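Local coordinates for protein restriction endonuclease S subunits (Thermoanaerobacter tengcongensis, PDB 3OKG) that probably serves as the DNA-recognition subunit of a type I restriction-modification methyltransferase, its two specificity domains joined by a coiled coil, at residues A[349-352]-A[353-356]; A[391-394]-A[395-399]; A[283-286]-A[287-290]. All coordinates share one frame; numbering follows the deposited sequence.

Interaction 1: A[349-352]-A[353-356]; sequences AITK and KDLQ
T351 and D354 are tied together at the N-terminus of a short helix. The amide N of T351, the N-cap residue, gives a nearly straight but long bond (170°) to OD2 of D354, 3.3 Å away, reaching the oxygen from above the carboxylate plane. CG of D354 lies anti to its carbonyl carbon (chi1 -70°), which swings the carboxylate back over the N-cap. This is one half of a capping box; T351 makes no capping bond with its side chain. Its OG1 instead bonds to a water, 3.0 Å away, and that water accepts from K353 N at the same distance. CG2 of T351 is the branch that touches the aspartate, and the two side chains cross at about a right angle.

Two backbone bonds begin the helical pattern: L355 N to T351 O, and Q356 N to K352 O at 2.9 Å.

The apolar contact is I350 CG2 against L355 CD1 at 3.4 Å, tighter than usual, with the two side chains also close to perpendicular. On another side of the turn, NE2 of Q356 lies beside the methylenes of the lysine, 3.8 Å from K352 CE.

Beyond this turn, L355 of helix 352-357 packs on I239 and M241 of strand 237-241. K352 touches M241 and Q356 touches I239, while I350 reaches V293 and V297.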
# COMPACT_ATOMS: atom_id res chain seq x y z
N ALA A 349 0.97 -36.14 4.74
CA ALA A 349 0.04 -35.86 5.83
C ALA A 349 0.75 -35.87 7.18
O ALA A 349 1.95 -36.12 7.27
CB ALA A 349 -1.11 -36.85 5.82
N ILE A 350 -0.02 -35.60 8.23
CA ILE A 350 0.51 -35.59 9.59
C ILE A 350 -0.30 -36.55 10.45
O ILE A 350 -1.51 -36.41 10.58
CB ILE A 350 0.49 -34.16 10.18
CG1 ILE A 350 1.65 -33.35 9.63
CG2 ILE A 350 0.62 -34.20 11.69
CD1 ILE A 350 3.01 -33.83 10.12
N THR A 351 0.38 -37.54 11.03
CA THR A 351 -0.29 -38.52 11.87
C THR A 351 -0.35 -38.06 13.32
O THR A 351 0.47 -37.24 13.76
CB THR A 351 0.45 -39.87 11.82
OG1 THR A 351 -0.41 -40.91 12.29
CG2 THR A 351 1.69 -39.82 12.70
N LYS A 352 -1.31 -38.60 14.06
CA LYS A 352 -1.40 -38.35 15.50
C LYS A 352 -0.05 -38.58 16.17
O LYS A 352 0.42 -37.75 16.95
CB LYS A 352 -2.45 -39.27 16.13
CG LYS A 352 -2.92 -38.82 17.51
CD LYS A 352 -3.86 -39.84 18.11
CE LYS A 352 -4.66 -39.24 19.26
NZ LYS A 352 -6.02 -39.85 19.37
N LYS A 353 0.58 -39.71 15.88
CA LYS A 353 1.85 -40.02 16.51
C LYS A 353 2.90 -38.94 16.24
O LYS A 353 3.61 -38.52 17.15
CB LYS A 353 2.34 -41.41 16.11
CG LYS A 353 2.21 -42.43 17.22
CD LYS A 353 3.31 -42.22 18.26
CE LYS A 353 3.60 -43.48 19.08
NZ LYS A 353 5.00 -43.47 19.63
N ASP A 354 2.98 -38.48 14.99
CA ASP A 354 3.86 -37.36 14.63
C ASP A 354 3.67 -36.20 15.60
O ASP A 354 4.62 -35.75 16.24
CB ASP A 354 3.58 -36.90 13.20
CG ASP A 354 4.03 -37.90 12.16
OD1 ASP A 354 4.77 -38.84 12.54
OD2 ASP A 354 3.65 -37.75 10.98
N LEU A 355 2.43 -35.72 15.70
CA LEU A 355 2.12 -34.58 16.54
C LEU A 355 2.47 -34.85 17.99
O LEU A 355 3.03 -34.00 18.66
CB LEU A 355 0.63 -34.24 16.45
CG LEU A 355 0.19 -33.03 15.63
CD1 LEU A 355 1.24 -32.61 14.63
CD2 LEU A 355 -1.15 -33.30 14.97
N GLN A 356 2.11 -36.03 18.47
CA GLN A 356 2.37 -36.37 19.86
C GLN A 356 3.87 -36.40 20.16
O GLN A 356 4.29 -36.17 21.30
CB GLN A 356 1.76 -37.73 20.20
CG GLN A 356 0.23 -37.77 20.25
CD GLN A 356 -0.29 -39.16 20.56
OE1 GLN A 356 0.34 -40.16 20.22
NE2 GLN A 356 -1.44 -39.23 21.23
O HOH W 1 -0.84 -42.13 14.96

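Interaction 2: A[391-394]-A[395-399]; sequences ETEA and ELKRL
The amides of E395, L396, K397 and R398 bond to the carbonyl oxygens of E391, T392, E393 and A394 in turn, each at 3.0 Å, so the stretch forms the regular first two turns of helix 392-407. E391 is the N-cap. Its side chain curls back, chi1 88° and chi2 91°, and OE1 accepts from A394 N at 2.7 Å. That amide approaches from well above the carboxylate plane, and the bond is bent, 145° at the hydrogen.

Within these first turns, E393 pairs with K397 one turn further along, an i to i+4 salt bridge. Both chains are extended beyond CG and cross at a slant, and E393 CG lies 3.9 Å from K397 CD, so the aliphatic parts pack as well as the charges. K397 NZ sits 2.9 Å from E393 OE2, on the anti lone pair, away from the other carboxylate oxygen. The same NZ also bonds to L99 O and S61 OG, which gives the ammonium three acceptors and ties the helix to the N-terminal half of the chain.

On a different face, T392 and L396 lie side by side and point the same way, T392 CG2 resting 3.8 Å from L396 CD1. Both touch R195 of helix 174-216, and L399 continues the row onto V191. E395 OE2 pairs with R195, and R398 NH1 with D140.

Leucines laid against a partner helix, with charged residues bridging beside them, are characteristic of a coiled coil. The stretch falls within a predicted one, 371-405, whose mate is probably the long helix 174-216, consistent with the helical spacer between the two specificity domains in S subunits.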
# COMPACT_ATOMS: atom_id res chain seq x y z
N GLU A 391 0.68 1.65 -0.23
CA GLU A 391 1.27 1.50 -1.55
C GLU A 391 1.74 2.87 -2.02
O GLU A 391 1.17 3.90 -1.63
CB GLU A 391 0.30 0.83 -2.54
CG GLU A 391 -0.62 1.77 -3.28
CD GLU A 391 -0.04 2.26 -4.60
OE1 GLU A 391 -0.65 3.18 -5.20
OE2 GLU A 391 1.00 1.72 -5.03
N THR A 392 2.77 2.87 -2.84
CA THR A 392 3.56 4.06 -3.10
C THR A 392 2.78 5.11 -3.87
O THR A 392 2.66 6.24 -3.41
CB THR A 392 4.86 3.73 -3.86
OG1 THR A 392 5.60 2.74 -3.14
CG2 THR A 392 5.73 5.00 -4.03
N GLU A 393 2.27 4.74 -5.03
CA GLU A 393 1.59 5.74 -5.85
C GLU A 393 0.47 6.47 -5.10
O GLU A 393 0.37 7.71 -5.16
CB GLU A 393 1.07 5.13 -7.15
CG GLU A 393 0.40 6.18 -8.05
CD GLU A 393 -0.37 5.58 -9.21
OE1 GLU A 393 -0.59 4.35 -9.22
OE2 GLU A 393 -0.75 6.35 -10.12
N ALA A 394 -0.37 5.71 -4.38
CA ALA A 394 -1.47 6.32 -3.61
C ALA A 394 -0.99 7.20 -2.45
O ALA A 394 -1.43 8.33 -2.28
CB ALA A 394 -2.41 5.25 -3.10
N GLU A 395 -0.07 6.68 -1.65
CA GLU A 395 0.38 7.49 -0.53
C GLU A 395 0.97 8.81 -1.05
O GLU A 395 0.65 9.88 -0.55
CB GLU A 395 1.40 6.76 0.35
CG GLU A 395 1.24 7.11 1.83
CD GLU A 395 2.54 7.02 2.64
OE1 GLU A 395 2.45 7.29 3.86
OE2 GLU A 395 3.63 6.72 2.09
N LEU A 396 1.82 8.73 -2.06
CA LEU A 396 2.46 9.94 -2.49
C LEU A 396 1.41 10.91 -3.09
O LEU A 396 1.45 12.07 -2.76
CB LEU A 396 3.62 9.66 -3.46
CG LEU A 396 4.75 8.73 -2.94
CD1 LEU A 396 5.95 8.81 -3.89
CD2 LEU A 396 5.18 9.10 -1.52
N LYS A 397 0.50 10.44 -3.94
CA LYS A 397 -0.39 11.38 -4.61
C LYS A 397 -1.37 12.05 -3.64
O LYS A 397 -1.64 13.24 -3.73
CB LYS A 397 -1.12 10.69 -5.77
CG LYS A 397 -0.29 10.64 -7.07
CD LYS A 397 -1.06 9.82 -8.12
CE LYS A 397 -0.44 9.93 -9.50
NZ LYS A 397 -1.26 9.21 -10.50
N ARG A 398 -1.91 11.28 -2.71
CA ARG A 398 -2.91 11.84 -1.78
C ARG A 398 -2.29 12.67 -0.64
O ARG A 398 -2.90 13.64 -0.16
CB ARG A 398 -3.79 10.72 -1.23
CG ARG A 398 -4.59 9.99 -2.33
CD ARG A 398 -5.36 10.94 -3.29
NE ARG A 398 -6.16 11.92 -2.56
CZ ARG A 398 -6.70 13.01 -3.11
NH1 ARG A 398 -6.55 13.24 -4.41
NH2 ARG A 398 -7.40 13.85 -2.36
N LEU A 399 -1.11 12.28 -0.19
CA LEU A 399 -0.40 13.12 0.76
C LEU A 399 0.04 14.40 0.09
O LEU A 399 0.03 15.47 0.71
CB LEU A 399 0.83 12.42 1.34
CG LEU A 399 0.64 11.13 2.14
CD1 LEU A 399 1.93 10.81 2.94
CD2 LEU A 399 -0.55 11.16 3.03

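Interaction 3: A[283-286]-A[287-290]; sequences VARP and GDVL
D288 turns its carboxylate back across the bend toward R285, and OD2 takes the amide N of R285 at 2.7 Å. The bond is almost straight, 174° at the hydrogen, yet the donor comes from above the carboxylate plane, 57° out of it. What puts the group there is the first torsion, which sets CG anti to the carbonyl carbon and beside the aspartate's own nitrogen. OD2 also lies 3.4 Å from A284 CA, so the oxygen rests against the end of the strand as well as on the amide.

The R285 side chain runs obliquely past the aspartate, its guanidinium plane 29° from the carboxylate. The two charges do not touch: R285 NE is 5.2 Å from D288 OD2. The arginine that does pair with OD2 is R317, on strand 313-318.

Between R285 and D288 the chain reverses through P286 and G287. D288 N makes a weak bond to R285 O, 3.1 Å, closing a beta-turn with proline and glycine at its two corners. The glycine has a positive phi, and at its backbone angles a side chain would be jammed against the carbonyl oxygen of P286. Past the turn, A284 and L290 meet as apolar neighbours, A284 CB to L290 CD2 at 3.8 Å, and both pack on A315.

With an alanine here in place of D288, the R285 amide is likely to lose its acceptor and R317 its carboxylate mate, and the bend would be less firmly held. A buried carboxylate is thus served by a backbone N-H and a guanidinium together. The neighbouring positive charge would be expected to favour its ionised form, so this turn between strands 283-284 and 289-292 is probably held by charge as well as by its backbone bonds and its proline and glycine.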
# COMPACT_ATOMS: atom_id res chain seq x y z
N VAL A 283 -14.55 -33.11 17.98
CA VAL A 283 -14.93 -31.76 18.40
C VAL A 283 -13.77 -30.95 18.95
O VAL A 283 -12.99 -31.44 19.77
CB VAL A 283 -16.06 -31.81 19.44
CG1 VAL A 283 -16.40 -30.41 19.94
CG2 VAL A 283 -17.30 -32.50 18.85
N ALA A 284 -13.65 -29.71 18.49
CA ALA A 284 -12.72 -28.75 19.05
C ALA A 284 -13.50 -27.68 19.81
O ALA A 284 -14.62 -27.32 19.42
CB ALA A 284 -11.90 -28.13 17.94
N ARG A 285 -12.94 -27.17 20.90
CA ARG A 285 -13.60 -26.15 21.71
C ARG A 285 -12.85 -24.82 21.70
O ARG A 285 -11.70 -24.75 21.25
CB ARG A 285 -13.75 -26.64 23.16
CG ARG A 285 -14.15 -28.09 23.29
CD ARG A 285 -14.57 -28.44 24.71
NE ARG A 285 -13.50 -28.21 25.68
CZ ARG A 285 -13.37 -28.89 26.81
NH1 ARG A 285 -14.25 -29.84 27.12
NH2 ARG A 285 -12.37 -28.64 27.65
N PRO A 286 -13.49 -23.76 22.21
CA PRO A 286 -12.82 -22.46 22.31
C PRO A 286 -11.50 -22.62 23.04
O PRO A 286 -11.46 -23.17 24.15
CB PRO A 286 -13.80 -21.63 23.13
CG PRO A 286 -15.12 -22.21 22.80
CD PRO A 286 -14.90 -23.68 22.65
N GLY A 287 -10.43 -22.14 22.41
CA GLY A 287 -9.10 -22.31 22.95
C GLY A 287 -8.29 -23.17 22.02
O GLY A 287 -7.31 -22.71 21.44
N ASP A 288 -8.71 -24.42 21.85
CA ASP A 288 -7.93 -25.38 21.08
C ASP A 288 -7.32 -24.81 19.82
O ASP A 288 -7.94 -24.01 19.11
CB ASP A 288 -8.76 -26.58 20.63
CG ASP A 288 -9.53 -27.22 21.76
OD1 ASP A 288 -9.22 -26.93 22.93
OD2 ASP A 288 -10.45 -28.01 21.47
N VAL A 289 -6.10 -25.25 19.54
CA VAL A 289 -5.39 -24.84 18.35
C VAL A 289 -5.74 -25.80 17.24
O VAL A 289 -5.82 -27.01 17.47
CB VAL A 289 -3.85 -24.87 18.63
CG1 VAL A 289 -3.06 -24.63 17.35
CG2 VAL A 289 -3.50 -23.81 19.70
N LEU A 290 -5.99 -25.28 16.05
CA LEU A 290 -6.30 -26.12 14.90
C LEU A 290 -5.07 -26.15 14.02
O LEU A 290 -4.40 -25.13 13.85
CB LEU A 290 -7.51 -25.58 14.11
CG LEU A 290 -8.81 -25.33 14.90
CD1 LEU A 290 -9.82 -24.58 14.05
CD2 LEU A 290 -9.41 -26.63 15.42

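Overall arrangement
Interactions 1 and 3 share the second specificity domain, their nearest atoms about 8 Å apart. Interaction 1 sets the start of helix 352-357 on strand 237-241, and interaction 3 joins strands 283-284 and 289-292; strands 237-241 and 289-292 belong to one antiparallel sheet. Interaction 2 lies on helix 392-407 against helix 174-216, its centre about 48 Å from that of interaction 1. Interaction 3 is partly buried; the other two are surface contacts at helix starts, each with a single buried leucine. An acid grips a backbone amide in all three: near the helix N-terminus in interactions 1 and 2, across a beta-turn in interaction 3. Only interaction 2 holds a salt bridge between its own segments.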